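Glycoside hydrolase family 61 (Trichoderma reesei QM6a, PDB 5O2X) is a copper-dependent lytic polysaccharide monooxygenase of family AA9 that probably cleaves cellulose and related polysaccharide chains by oxidation. Local coordinates at residues D53-H57 / N173-C177. Numbering follows the deposited sequence.
Sequences DIICH and NYPQC
Pro175 and His57 bury the most surface where the short, weakly bonded helix 53-56 is fastened to strand 172-183, an example of a covalent tie flanked by close packing. The proline ring points at the helix end: its CG lies 3.7 Å from the backbone N of His57 and 3.8 Å from Ile54 O, a carbonyl that Arg156 of the adjoining strand binds. His57 leaves the helix with positive phi, and its side chain crosses that of the proline at about a right angle, with CD2 3.8 Å from Pro175 CD. Pro175 O lies at the imidazole edge, in the ring plane, 3.4 Å from His57 CD2. That oxygen accepts a nearly straight 2.9 Å hydrogen bond from Gln176 NE2, while His57 NE2 is held by Gly42 O. One residue before His57, Cys56 SG joins Cys177 SG in a disulfide with chi3 -86°. Beside it a water donates to Cys56 O and accepts from Cys177 N, 2.8 Å from each. The CB of Tyr174 points away from helix 53-56, and its side chain belongs to the copper site with the methylated histidine at position 1 and His86. A disulfide thus ties a short loop helix to the AA9 beta-sandwich strand that also supplies the copper-site tyrosine.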
ATOM      1  N   ASP A  53       7.899  11.149   5.396  1.00  4.91           N
ATOM      2  CA  ASP A  53       6.621  11.135   4.653  1.00  4.68           C
ATOM      3  C   ASP A  53       6.456   9.923   3.754  1.00  4.34           C
ATOM      4  O   ASP A  53       5.330   9.522   3.481  1.00  4.41           O
ATOM      5  CB  ASP A  53       6.482  12.417   3.809  1.00  4.97           C
ATOM      6  CG  ASP A  53       6.136  13.650   4.617  1.00  5.81           C
ATOM      7  OD1 ASP A  53       5.837  13.553   5.826  1.00  6.27           O
ATOM      8  OD2 ASP A  53       6.162  14.741   3.975  1.00  6.94           O
ATOM      9  N   ILE A  54       7.550   9.362   3.216  1.00  4.41           N
ATOM     10  CA  ILE A  54       7.374   8.210   2.302  1.00  4.26           C
ATOM     11  C   ILE A  54       6.878   6.978   3.037  1.00  4.24           C
ATOM     12  O   ILE A  54       6.345   6.057   2.391  1.00  4.65           O
ATOM     13  CB  ILE A  54       8.700   7.907   1.570  1.00  4.44           C
ATOM     14  CG1 ILE A  54       8.498   6.969   0.372  1.00  4.77           C
ATOM     15  CG2 ILE A  54       9.764   7.324   2.516  1.00  4.85           C
ATOM     16  CD1 ILE A  54       7.484   7.418  -0.661  1.00  5.01           C
ATOM     17  N   ILE A  55       7.034   6.916   4.362  1.00  4.15           N
ATOM     18  CA  ILE A  55       6.736   5.670   5.068  1.00  4.46           C
ATOM     19  C   ILE A  55       5.259   5.345   4.995  1.00  4.30           C
ATOM     20  O   ILE A  55       4.842   4.287   4.523  1.00  4.37           O
ATOM     21  CB  ILE A  55       7.251   5.751   6.518  1.00  4.82           C
ATOM     22  CG1 ILE A  55       8.778   6.017   6.560  1.00  5.51           C
ATOM     23  CG2 ILE A  55       6.898   4.475   7.251  1.00  5.70           C
ATOM     24  CD1 ILE A  55       9.250   6.470   7.926  1.00  5.91           C
ATOM     25  N   CYS A  56       4.418   6.274   5.468  1.00  4.20           N
ATOM     26  CA  CYS A  56       2.967   6.122   5.548  1.00  4.15           C
ATOM     27  C   CYS A  56       2.226   7.380   5.061  1.00  3.84           C
ATOM     28  O   CYS A  56       1.071   7.610   5.433  1.00  4.15           O
ATOM     29  CB  CYS A  56       2.519   5.725   6.947  1.00  4.29           C
ATOM     30  SG  CYS A  56       3.009   4.040   7.413  1.00  4.67           S
ATOM     31  N   HIS A  57       2.869   8.159   4.195  1.00  3.95           N
ATOM     32  CA  HIS A  57       2.288   9.386   3.624  1.00  3.94           C
ATOM     33  C   HIS A  57       2.527  10.564   4.593  1.00  4.05           C
ATOM     34  O   HIS A  57       3.091  10.435   5.683  1.00  4.22           O
ATOM     35  CB  HIS A  57       0.857   9.229   3.133  1.00  4.29           C
ATOM     36  CG  HIS A  57       0.564   9.960   1.848  1.00  4.17           C
ATOM     37  ND1 HIS A  57       0.845  11.308   1.697  1.00  4.44           N
ATOM     38  CD2 HIS A  57      -0.016   9.527   0.707  1.00  4.56           C
ATOM     39  CE1 HIS A  57       0.451  11.647   0.483  1.00  4.48           C
ATOM     40  NE2 HIS A  57      -0.074  10.586  -0.139  1.00  4.35           N
ATOM     41  N   ASN A 173       4.064   8.992  -5.506  1.00  3.79           N
ATOM     42  CA  ASN A 173       3.822   7.796  -4.699  1.00  3.81           C
ATOM     43  C   ASN A 173       2.622   8.042  -3.792  1.00  3.84           C
ATOM     44  O   ASN A 173       2.507   9.095  -3.153  1.00  4.39           O
ATOM     45  CB  ASN A 173       5.026   7.458  -3.837  1.00  4.06           C
ATOM     46  CG  ASN A 173       6.207   6.981  -4.643  1.00  4.09           C
ATOM     47  OD1 ASN A 173       6.641   7.629  -5.592  1.00  4.86           O
ATOM     48  ND2 ASN A 173       6.747   5.833  -4.260  1.00  4.62           N
ATOM     49  N   TYR A 174       1.769   7.013  -3.672  1.00  3.63           N
ATOM     50  CA  TYR A 174       0.547   7.108  -2.879  1.00  3.55           C
ATOM     51  C   TYR A 174       0.512   5.981  -1.861  1.00  3.50           C
ATOM     52  O   TYR A 174      -0.300   5.023  -1.968  1.00  4.35           O
ATOM     53  CB  TYR A 174      -0.684   7.050  -3.796  1.00  3.81           C
ATOM     54  CG  TYR A 174      -0.746   8.187  -4.816  1.00  3.98           C
ATOM     55  CD1 TYR A 174      -0.071   8.131  -6.008  1.00  4.05           C
ATOM     56  CD2 TYR A 174      -1.534   9.311  -4.578  1.00  4.48           C
ATOM     57  CE1 TYR A 174      -0.177   9.133  -6.945  1.00  4.35           C
ATOM     58  CE2 TYR A 174      -1.654  10.344  -5.492  1.00  4.52           C
ATOM     59  CZ  TYR A 174      -0.991  10.228  -6.710  1.00  4.42           C
ATOM     60  OH  TYR A 174      -1.128  11.274  -7.608  1.00  5.42           O
ATOM     61  N   PRO A 175       1.363   6.035  -0.820  1.00  3.75           N
ATOM     62  CA  PRO A 175       1.347   4.977   0.217  1.00  3.70           C
ATOM     63  C   PRO A 175       0.171   5.155   1.161  1.00  3.49           C
ATOM     64  O   PRO A 175      -0.239   6.278   1.495  1.00  4.19           O
ATOM     65  CB  PRO A 175       2.686   5.202   0.950  1.00  4.30           C
ATOM     66  CG  PRO A 175       2.935   6.693   0.775  1.00  4.31           C
ATOM     67  CD  PRO A 175       2.451   6.996  -0.620  1.00  4.09           C
ATOM     68  N   GLN A 176      -0.308   4.002   1.647  1.00  3.51           N
ATOM     69  CA  GLN A 176      -1.427   3.938   2.599  1.00  3.68           C
ATOM     70  C   GLN A 176      -1.104   2.797   3.576  1.00  3.96           C
ATOM     71  O   GLN A 176      -0.939   1.652   3.149  1.00  4.18           O
ATOM     72  CB  GLN A 176      -2.728   3.622   1.849  1.00  4.00           C
ATOM     73  CG  GLN A 176      -3.143   4.663   0.809  1.00  4.09           C
ATOM     74  CD  GLN A 176      -3.848   5.828   1.423  1.00  4.48           C
ATOM     75  OE1 GLN A 176      -5.091   5.873   1.480  1.00  5.34           O
ATOM     76  NE2 GLN A 176      -3.091   6.797   1.920  1.00  4.62           N
ATOM     77  N   CYS A 177      -1.013   3.140   4.855  1.00  3.83           N
ATOM     78  CA  CYS A 177      -0.662   2.162   5.883  1.00  3.84           C
ATOM     79  C   CYS A 177      -1.855   1.754   6.721  1.00  3.63           C
ATOM     80  O   CYS A 177      -2.749   2.576   7.031  1.00  4.00           O
ATOM     81  CB  CYS A 177       0.385   2.748   6.836  1.00  4.17           C
ATOM     82  SG  CYS A 177       1.991   2.914   6.019  1.00  4.53           S
TER
HETATM   83  O   HOH W   1      -0.999   5.797   5.721  0.96  4.21           O